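Local coordinates for PmoD (Methylocystis sp. ATCC 49242, PDB 6CPD), which binds copper(I) through a periplasmic domain with a cupredoxin fold, in a methane-oxidizing bacterium, at residues C6-G11 / A121-M126; I15-F20 / M41-E46. All blocks are in the same frame, centred on the assembly; numbering follows the deposited sequence.

Overall arrangement
Near the N terminus, residues 6-11 carry two copper ligands and form a short strand that is followed by strand 13-20, and both belong to the same antiparallel sheet. The 15-20 part of that strand then pairs with 41-46, so contact 2 closes a short loop that lies inside the much longer one closed by contact 1, where 6-11 meets 121-126 near the C terminus. Contact 2 is pairing within one sheet, whereas contact 1 packs that sheet against the other sheet of the cupredoxin sandwich. Main-chain bonds between Cys6 and Ile17 and between Val8 and Ile15 link the two, and Phe123 CE1 packs against Met41 CE at 3.4 Å.

Contact 1. Residues C6-G11 / A121-M126; sequences CMVMFG and AQFKFM. With CU1 (copper (I) ion), chain D.
Val8 and Ala121 form the centre of this contact, methyl against methyl, with Val8 CG2 lying 3.5 Å from Ala121 CB. The valine has CG1 lodged between its backbone N and carbonyl carbon (chi1 62°), which leaves CG2 anti to the N and directed at the alanine. Ala121 CB is the meeting point of three neighbours: besides Val8 it lies 3.4 Å from Met9 O and rests over one face of the Phe10 ring. This last is a CH-pi contact, 3.9 Å from Ala121 CB to the centroid of the Phe10 ring, with the methyl displaced toward the rim and nearest to CZ. One step further along strand 121-126 on the same side, Phe123 CD2 lies 4.1 Å from Val8 CB, the ring approaching the valine obliquely.

The strands run antiparallel at 159° but exchange no direct hydrogen bonds. One water joins them instead, accepting from Met9 N at 2.9 Å and donating to Gln122 O at 3.2 Å, so the water gives both backbone atoms a partner and links the two strands.

Val8 faces strand 121-126, whereas Met7 points away from it, and Met7 SD and Met9 SD each bind the copper(I) ion at 2.3 Å. Met7 and Met9 of the second subunit bind the same ion, making a four-thioether site that is shared between the two subunits. The strand that packs into the sandwich through Val8 thus also presents the metal ligands.

Cys6, just before the strand, is tied to Cys30 by a disulfide. Strand 7-10 hydrogen-bonds along strand 13-20, while Ala121 and Phe123 pair with Val109 and Gly107 of strand 103-112, against which the Phe10 ring also packs.

Contact 2. Residues I15-F20 / M41-E46; sequences IHITVF and MAFDIE
Ile17 and Phe43 have matching first torsions, with CG1 of Ile17 (chi1 -63°) and CG of Phe43 (chi1 -64°) each anti to its own carbonyl carbon. Both project from the same face of the sheet, and the side chains lie side by side and point the same way. Ile17 CG1 comes 3.8 Å from Phe43 CD2, and Ile17 CD1 also touches Phe43 CE2. Ile15 CG2 sits at the edge of the same ring, in its plane, 4.0 Å from Phe43 CD2. The other branch, Ile17 CG2, meets Met41 CE at 4.2 Å. An alanine in place of Ile17 would probably open a gap beside the Phe43 ring and cost Met41 CE its contact on this side.

Four backbone bonds hold the antiparallel strands together, two in each of the hydrogen-bonded pairs His16-Asp44 and Thr18-Ala42; Ala42 N to Thr18 O is the straightest, at 170°. The side chains of these pairs occupy the other face, where a water donates to Ala42 O at 3.0 Å and also bonds His16 ND1 and Thr18 OG1. The imidazole is gripped at its far end too, NE2 bonding Asp31 of the second subunit.

The apolar face looks into the cupredoxin sandwich, toward strand 55-61 and Phe123 of strand 118-127. In its own sheet this pair lies between residues 6-8, where Cys6 bonds Ile17 and Val8 bonds Ile15, and strand 92-99, where Val95 bonds Met41 and the Phe93 ring stacks with Phe43.

Contact 1. Residues C6-G11 / A121-M126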
ATOM      1  N   CYS B   6       0.353  -0.611  -1.883  1.00 22.10           N
ATOM      2  CA  CYS B   6       0.940   0.580  -1.282  1.00 25.55           C
ATOM      3  C   CYS B   6       0.403   1.812  -1.987  1.00 23.49           C
ATOM      4  O   CYS B   6       0.679   1.993  -3.157  1.00 24.71           O
ATOM      5  CB  CYS B   6       2.475   0.531  -1.385  1.00 27.78           C
ATOM      6  SG  CYS B   6       3.304   1.986  -0.658  1.00 25.83           S
ATOM      7  N   MET B   7      -0.347   2.674  -1.291  1.00 21.31           N
ATOM      8  CA  MET B   7      -1.072   3.712  -2.031  1.00 23.33           C
ATOM      9  C   MET B   7      -1.353   4.980  -1.260  1.00 24.62           C
ATOM     10  O   MET B   7      -1.365   4.980  -0.042  1.00 25.79           O
ATOM     11  CB  MET B   7      -2.429   3.162  -2.499  1.00 19.87           C
ATOM     12  CG  MET B   7      -3.377   2.862  -1.318  1.00 22.23           C
ATOM     13  SD  MET B   7      -4.941   2.048  -1.725  1.00 27.56           S
ATOM     14  CE  MET B   7      -4.339   0.382  -2.109  1.00 28.43           C
ATOM     15  N   VAL B   8      -1.619   6.052  -2.001  1.00 25.87           N
ATOM     16  CA  VAL B   8      -2.274   7.234  -1.450  1.00 25.17           C
ATOM     17  C   VAL B   8      -3.640   7.328  -2.158  1.00 25.27           C
ATOM     18  O   VAL B   8      -3.758   6.922  -3.303  1.00 25.07           O
ATOM     19  CB  VAL B   8      -1.421   8.497  -1.644  1.00 28.62           C
ATOM     20  CG1 VAL B   8      -1.218   8.790  -3.111  1.00 30.24           C
ATOM     21  CG2 VAL B   8      -2.044   9.664  -0.937  1.00 30.41           C
ATOM     22  N   MET B   9      -4.687   7.754  -1.450  1.00 23.04           N
ATOM     23  CA  MET B   9      -6.039   7.630  -1.981  1.00 23.80           C
ATOM     24  C   MET B   9      -6.818   8.923  -2.206  1.00 25.44           C
ATOM     25  O   MET B   9      -6.808   9.804  -1.351  1.00 27.19           O
ATOM     26  CB  MET B   9      -6.845   6.732  -1.042  1.00 30.48           C
ATOM     27  CG  MET B   9      -6.152   5.396  -0.783  1.00 29.20           C
ATOM     28  SD  MET B   9      -7.177   4.373   0.238  1.00 30.08           S
ATOM     29  CE  MET B   9      -6.958   5.162   1.836  1.00 28.52           C
ATOM     30  N   PHE B  10      -7.531   8.997  -3.332  1.00 25.64           N
ATOM     31  CA  PHE B  10      -8.552  10.010  -3.530  1.00 29.96           C
ATOM     32  C   PHE B  10      -9.871   9.323  -3.808  1.00 33.65           C
ATOM     33  O   PHE B  10     -10.224   9.123  -4.968  1.00 36.90           O
ATOM     34  CB  PHE B  10      -8.211  10.941  -4.694  1.00 30.88           C
ATOM     35  CG  PHE B  10      -7.000  11.787  -4.460  1.00 34.28           C
ATOM     36  CD1 PHE B  10      -5.735  11.284  -4.724  1.00 28.87           C
ATOM     37  CD2 PHE B  10      -7.120  13.072  -3.953  1.00 33.72           C
ATOM     38  CE1 PHE B  10      -4.600  12.061  -4.501  1.00 30.61           C
ATOM     39  CE2 PHE B  10      -5.992  13.859  -3.731  1.00 36.19           C
ATOM     40  CZ  PHE B  10      -4.734  13.354  -4.008  1.00 30.85           C
ATOM     41  N   GLY B  11     -10.612   8.970  -2.767  1.00 32.89           N
ATOM     42  CA  GLY B  11     -11.849   8.238  -2.971  1.00 33.64           C
ATOM     43  C   GLY B  11     -11.511   6.866  -3.533  1.00 33.20           C
ATOM     44  O   GLY B  11     -10.754   6.117  -2.929  1.00 28.11           O
ATOM     45  N   ALA B 121      -4.301  14.594  -0.212  1.00 30.93           N
ATOM     46  CA  ALA B 121      -4.258  13.291   0.442  1.00 29.20           C
ATOM     47  C   ALA B 121      -2.914  13.154   1.120  1.00 31.04           C
ATOM     48  O   ALA B 121      -1.928  13.739   0.664  1.00 31.82           O
ATOM     49  CB  ALA B 121      -4.481  12.181  -0.561  1.00 28.96           C
ATOM     50  N   GLN B 122      -2.873  12.396   2.216  1.00 31.15           N
ATOM     51  CA  GLN B 122      -1.659  12.241   3.009  1.00 29.27           C
ATOM     52  C   GLN B 122      -1.203  10.806   2.955  1.00 35.17           C
ATOM     53  O   GLN B 122      -2.030   9.893   3.043  1.00 36.94           O
ATOM     54  CB  GLN B 122      -1.895  12.654   4.479  1.00 33.38           C
ATOM     55  CG  GLN B 122      -2.550  14.018   4.660  1.00 37.44           C
ATOM     56  CD  GLN B 122      -2.821  14.373   6.125  1.00 48.32           C
ATOM     57  OE1 GLN B 122      -2.403  13.662   7.041  1.00 51.13           O
ATOM     58  NE2 GLN B 122      -3.513  15.488   6.343  1.00 51.22           N
ATOM     59  N   PHE B 123       0.084  10.588   2.714  1.00 29.02           N
ATOM     60  CA  PHE B 123       0.614   9.275   3.030  1.00 29.55           C
ATOM     61  C   PHE B 123       1.668   9.439   4.106  1.00 31.02           C
ATOM     62  O   PHE B 123       2.633  10.210   3.966  1.00 28.87           O
ATOM     63  CB  PHE B 123       1.134   8.542   1.805  1.00 34.47           C
ATOM     64  CG  PHE B 123       2.224   9.232   1.061  1.00 34.90           C
ATOM     65  CD1 PHE B 123       3.549   8.894   1.281  1.00 36.64           C
ATOM     66  CD2 PHE B 123       1.920  10.126   0.037  1.00 41.56           C
ATOM     67  CE1 PHE B 123       4.570   9.503   0.552  1.00 37.93           C
ATOM     68  CE2 PHE B 123       2.935  10.729  -0.714  1.00 41.76           C
ATOM     69  CZ  PHE B 123       4.262  10.415  -0.453  1.00 38.38           C
ATOM     70  N   LYS B 124       1.461   8.702   5.188  1.00 27.59           N
ATOM     71  CA  LYS B 124       2.308   8.833   6.360  1.00 23.50           C
ATOM     72  C   LYS B 124       3.317   7.717   6.312  1.00 27.01           C
ATOM     73  O   LYS B 124       2.973   6.583   5.986  1.00 24.94           O
ATOM     74  CB  LYS B 124       1.472   8.768   7.631  1.00 26.80           C
ATOM     75  CG  LYS B 124       0.437   9.867   7.714  1.00 31.18           C
ATOM     76  CD  LYS B 124      -0.139   9.976   9.105  1.00 40.22           C
ATOM     77  CE  LYS B 124      -1.070  11.153   9.218  1.00 50.44           C
ATOM     78  NZ  LYS B 124      -1.455  11.351  10.640  1.00 56.60           N
ATOM     79  N   PHE B 125       4.577   8.031   6.594  1.00 26.02           N
ATOM     80  CA  PHE B 125       5.582   6.983   6.580  1.00 23.61           C
ATOM     81  C   PHE B 125       6.681   7.301   7.567  1.00 26.88           C
ATOM     82  O   PHE B 125       6.769   8.408   8.095  1.00 28.33           O
ATOM     83  CB  PHE B 125       6.173   6.781   5.167  1.00 24.93           C
ATOM     84  CG  PHE B 125       6.893   7.986   4.604  1.00 26.43           C
ATOM     85  CD1 PHE B 125       6.188   9.012   3.995  1.00 27.86           C
ATOM     86  CD2 PHE B 125       8.287   8.072   4.650  1.00 29.45           C
ATOM     87  CE1 PHE B 125       6.854  10.116   3.468  1.00 29.36           C
ATOM     88  CE2 PHE B 125       8.962   9.168   4.113  1.00 26.44           C
ATOM     89  CZ  PHE B 125       8.248  10.182   3.516  1.00 28.34           C
ATOM     90  N   MET B 126       7.534   6.331   7.821  1.00 26.79           N
ATOM     91  CA  MET B 126       8.651   6.658   8.673  1.00 28.74           C
ATOM     92  C   MET B 126       9.959   6.163   8.104  1.00 32.56           C
ATOM     93  O   MET B 126      10.010   5.189   7.344  1.00 30.47           O
ATOM     94  CB  MET B 126       8.422   6.112  10.057  1.00 35.41           C
ATOM     95  CG  MET B 126       8.480   4.631  10.188  1.00 44.56           C
ATOM     96  SD  MET B 126       8.500   4.348  11.963  1.00143.27           S
ATOM     97  CE  MET B 126       9.821   5.473  12.405  1.00 62.73           C
TER
HETATM   98 CU   CU1 D 202      -6.310   2.268   0.106  1.00 30.30          CU
HETATM   99  O   HOH W   1      -4.088   8.227   1.319  1.00 29.59           O

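Contact 2. Residues I15-F20 / M41-E46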
ATOM      1  N   ILE B  15      -3.165   6.306  -6.092  1.00 23.67           N
ATOM      2  CA  ILE B  15      -1.848   6.448  -6.692  1.00 26.45           C
ATOM      3  C   ILE B  15      -0.953   5.418  -6.016  1.00 22.77           C
ATOM      4  O   ILE B  15      -0.806   5.421  -4.810  1.00 23.66           O
ATOM      5  CB  ILE B  15      -1.295   7.857  -6.517  1.00 30.77           C
ATOM      6  CG1 ILE B  15      -2.247   8.868  -7.175  1.00 27.88           C
ATOM      7  CG2 ILE B  15       0.131   7.971  -7.112  1.00 27.29           C
ATOM      8  CD1 ILE B  15      -1.824  10.314  -6.950  1.00 31.75           C
ATOM      9  N   HIS B  16      -0.416   4.490  -6.792  1.00 22.87           N
ATOM     10  CA  HIS B  16       0.421   3.456  -6.209  1.00 22.99           C
ATOM     11  C   HIS B  16       1.813   4.026  -5.992  1.00 23.69           C
ATOM     12  O   HIS B  16       2.330   4.785  -6.819  1.00 27.67           O
ATOM     13  CB  HIS B  16       0.482   2.224  -7.117  1.00 25.56           C
ATOM     14  CG  HIS B  16       1.285   1.099  -6.552  1.00 28.81           C
ATOM     15  ND1 HIS B  16       2.563   0.807  -6.981  1.00 35.68           N
ATOM     16  CD2 HIS B  16       0.998   0.198  -5.580  1.00 27.22           C
ATOM     17  CE1 HIS B  16       3.025  -0.232  -6.306  1.00 38.01           C
ATOM     18  NE2 HIS B  16       2.094  -0.622  -5.454  1.00 33.33           N
ATOM     19  N   ILE B  17       2.418   3.626  -4.892  1.00 20.29           N
ATOM     20  CA  ILE B  17       3.739   4.130  -4.493  1.00 23.54           C
ATOM     21  C   ILE B  17       4.706   2.973  -4.245  1.00 28.35           C
ATOM     22  O   ILE B  17       4.337   1.980  -3.604  1.00 23.78           O
ATOM     23  CB  ILE B  17       3.624   4.975  -3.203  1.00 28.31           C
ATOM     24  CG1 ILE B  17       2.751   6.209  -3.462  1.00 24.53           C
ATOM     25  CG2 ILE B  17       5.016   5.382  -2.692  1.00 27.88           C
ATOM     26  CD1 ILE B  17       2.391   6.976  -2.183  1.00 28.00           C
ATOM     27  N   THR B  18       5.934   3.110  -4.743  1.00 27.09           N
ATOM     28  CA  THR B  18       7.009   2.173  -4.452  1.00 25.34           C
ATOM     29  C   THR B  18       8.216   2.971  -3.933  1.00 28.23           C
ATOM     30  O   THR B  18       8.512   4.056  -4.434  1.00 28.54           O
ATOM     31  CB  THR B  18       7.441   1.357  -5.702  1.00 44.15           C
ATOM     32  OG1 THR B  18       6.301   0.735  -6.317  1.00 39.69           O
ATOM     33  CG2 THR B  18       8.445   0.284  -5.313  1.00 49.10           C
ATOM     34  N   VAL B  19       8.885   2.447  -2.919  1.00 25.77           N
ATOM     35  CA  VAL B  19      10.053   3.113  -2.365  1.00 26.57           C
ATOM     36  C   VAL B  19      11.245   2.189  -2.422  1.00 29.96           C
ATOM     37  O   VAL B  19      11.139   1.033  -2.006  1.00 31.60           O
ATOM     38  CB  VAL B  19       9.817   3.527  -0.895  1.00 28.50           C
ATOM     39  CG1 VAL B  19      11.007   4.304  -0.375  1.00 29.70           C
ATOM     40  CG2 VAL B  19       8.530   4.354  -0.764  1.00 29.76           C
ATOM     41  N   PHE B  20      12.374   2.649  -2.956  1.00 31.61           N
ATOM     42  CA  PHE B  20      13.578   1.848  -2.783  1.00 35.42           C
ATOM     43  C   PHE B  20      14.770   2.704  -2.365  1.00 42.64           C
ATOM     44  O   PHE B  20      14.751   3.929  -2.488  1.00 34.37           O
ATOM     45  CB  PHE B  20      13.893   0.973  -4.006  1.00 43.31           C
ATOM     46  CG  PHE B  20      14.207   1.707  -5.262  1.00 45.27           C
ATOM     47  CD1 PHE B  20      13.187   2.213  -6.055  1.00 46.86           C
ATOM     48  CD2 PHE B  20      15.525   1.777  -5.725  1.00 50.02           C
ATOM     49  CE1 PHE B  20      13.480   2.851  -7.259  1.00 51.99           C
ATOM     50  CE2 PHE B  20      15.832   2.413  -6.929  1.00 49.16           C
ATOM     51  CZ  PHE B  20      14.804   2.949  -7.698  1.00 52.34           C
ATOM     52  N   MET B  41      11.280   7.524  -4.534  1.00 29.21           N
ATOM     53  CA  MET B  41       9.854   7.212  -4.466  1.00 27.27           C
ATOM     54  C   MET B  41       9.206   7.313  -5.834  1.00 30.70           C
ATOM     55  O   MET B  41       9.232   8.380  -6.456  1.00 32.01           O
ATOM     56  CB  MET B  41       9.156   8.146  -3.484  1.00 27.28           C
ATOM     57  CG  MET B  41       9.820   8.154  -2.105  1.00 34.38           C
ATOM     58  SD  MET B  41       8.870   9.104  -0.904  1.00 64.61           S
ATOM     59  CE  MET B  41       7.221   8.728  -1.484  1.00 37.28           C
ATOM     60  N   ALA B  42       8.622   6.204  -6.289  1.00 28.30           N
ATOM     61  CA  ALA B  42       7.975   6.148  -7.593  1.00 30.19           C
ATOM     62  C   ALA B  42       6.453   6.121  -7.455  1.00 32.59           C
ATOM     63  O   ALA B  42       5.909   5.332  -6.676  1.00 33.07           O
ATOM     64  CB  ALA B  42       8.459   4.928  -8.368  1.00 31.79           C
ATOM     65  N   PHE B  43       5.787   6.977  -8.230  1.00 29.56           N
ATOM     66  CA  PHE B  43       4.334   7.161  -8.185  1.00 31.65           C
ATOM     67  C   PHE B  43       3.721   6.672  -9.494  1.00 27.92           C
ATOM     68  O   PHE B  43       4.231   6.969 -10.575  1.00 32.77           O
ATOM     69  CB  PHE B  43       3.981   8.634  -7.948  1.00 32.15           C
ATOM     70  CG  PHE B  43       4.446   9.162  -6.621  1.00 29.96           C
ATOM     71  CD1 PHE B  43       5.762   9.553  -6.443  1.00 34.33           C
ATOM     72  CD2 PHE B  43       3.574   9.257  -5.553  1.00 24.99           C
ATOM     73  CE1 PHE B  43       6.196  10.023  -5.216  1.00 37.01           C
ATOM     74  CE2 PHE B  43       3.998   9.726  -4.330  1.00 32.25           C
ATOM     75  CZ  PHE B  43       5.314  10.117  -4.163  1.00 33.18           C
ATOM     76  N   ASP B  44       2.636   5.911  -9.386  1.00 24.94           N
ATOM     77  CA  ASP B  44       1.932   5.375 -10.547  1.00 24.68           C
ATOM     78  C   ASP B  44       0.444   5.726 -10.373  1.00 26.37           C
ATOM     79  O   ASP B  44      -0.261   5.124  -9.564  1.00 26.45           O
ATOM     80  CB  ASP B  44       2.115   3.854 -10.641  1.00 29.25           C
ATOM     81  CG  ASP B  44       1.380   3.224 -11.837  1.00 45.16           C
ATOM     82  OD1 ASP B  44       0.551   3.889 -12.500  1.00 46.44           O
ATOM     83  OD2 ASP B  44       1.588   2.012 -12.068  1.00 55.23           O
ATOM     84  N   ILE B  45      -0.037   6.671 -11.156  1.00 26.90           N
ATOM     85  CA  ILE B  45      -1.409   7.127 -11.041  1.00 28.56           C
ATOM     86  C   ILE B  45      -2.377   6.147 -11.700  1.00 31.39           C
ATOM     87  O   ILE B  45      -2.279   5.907 -12.904  1.00 32.52           O
ATOM     88  CB  ILE B  45      -1.558   8.513 -11.683  1.00 36.72           C
ATOM     89  CG1 ILE B  45      -0.607   9.508 -10.993  1.00 37.76           C
ATOM     90  CG2 ILE B  45      -2.988   8.961 -11.609  1.00 34.69           C
ATOM     91  CD1 ILE B  45      -0.425  10.811 -11.765  1.00 41.18           C
ATOM     92  N   GLU B  46      -3.296   5.556 -10.928  1.00 28.48           N
ATOM     93  CA  GLU B  46      -4.153   4.505 -11.473  1.00 29.18           C
ATOM     94  C   GLU B  46      -5.208   5.009 -12.461  1.00 37.03           C
ATOM     95  O   GLU B  46      -5.506   4.326 -13.433  1.00 39.14           O
ATOM     96  CB  GLU B  46      -4.864   3.732 -10.348  1.00 32.61           C
ATOM     97  CG  GLU B  46      -3.946   2.797  -9.558  1.00 36.19           C
ATOM     98  CD  GLU B  46      -4.701   1.900  -8.574  1.00 39.91           C
ATOM     99  OE1 GLU B  46      -5.905   2.141  -8.319  1.00 43.21           O
ATOM    100  OE2 GLU B  46      -4.089   0.935  -8.076  1.00 41.48           O
TER
HETATM  101  O   HOH W   2       4.611   2.896  -7.890  1.00 28.93           O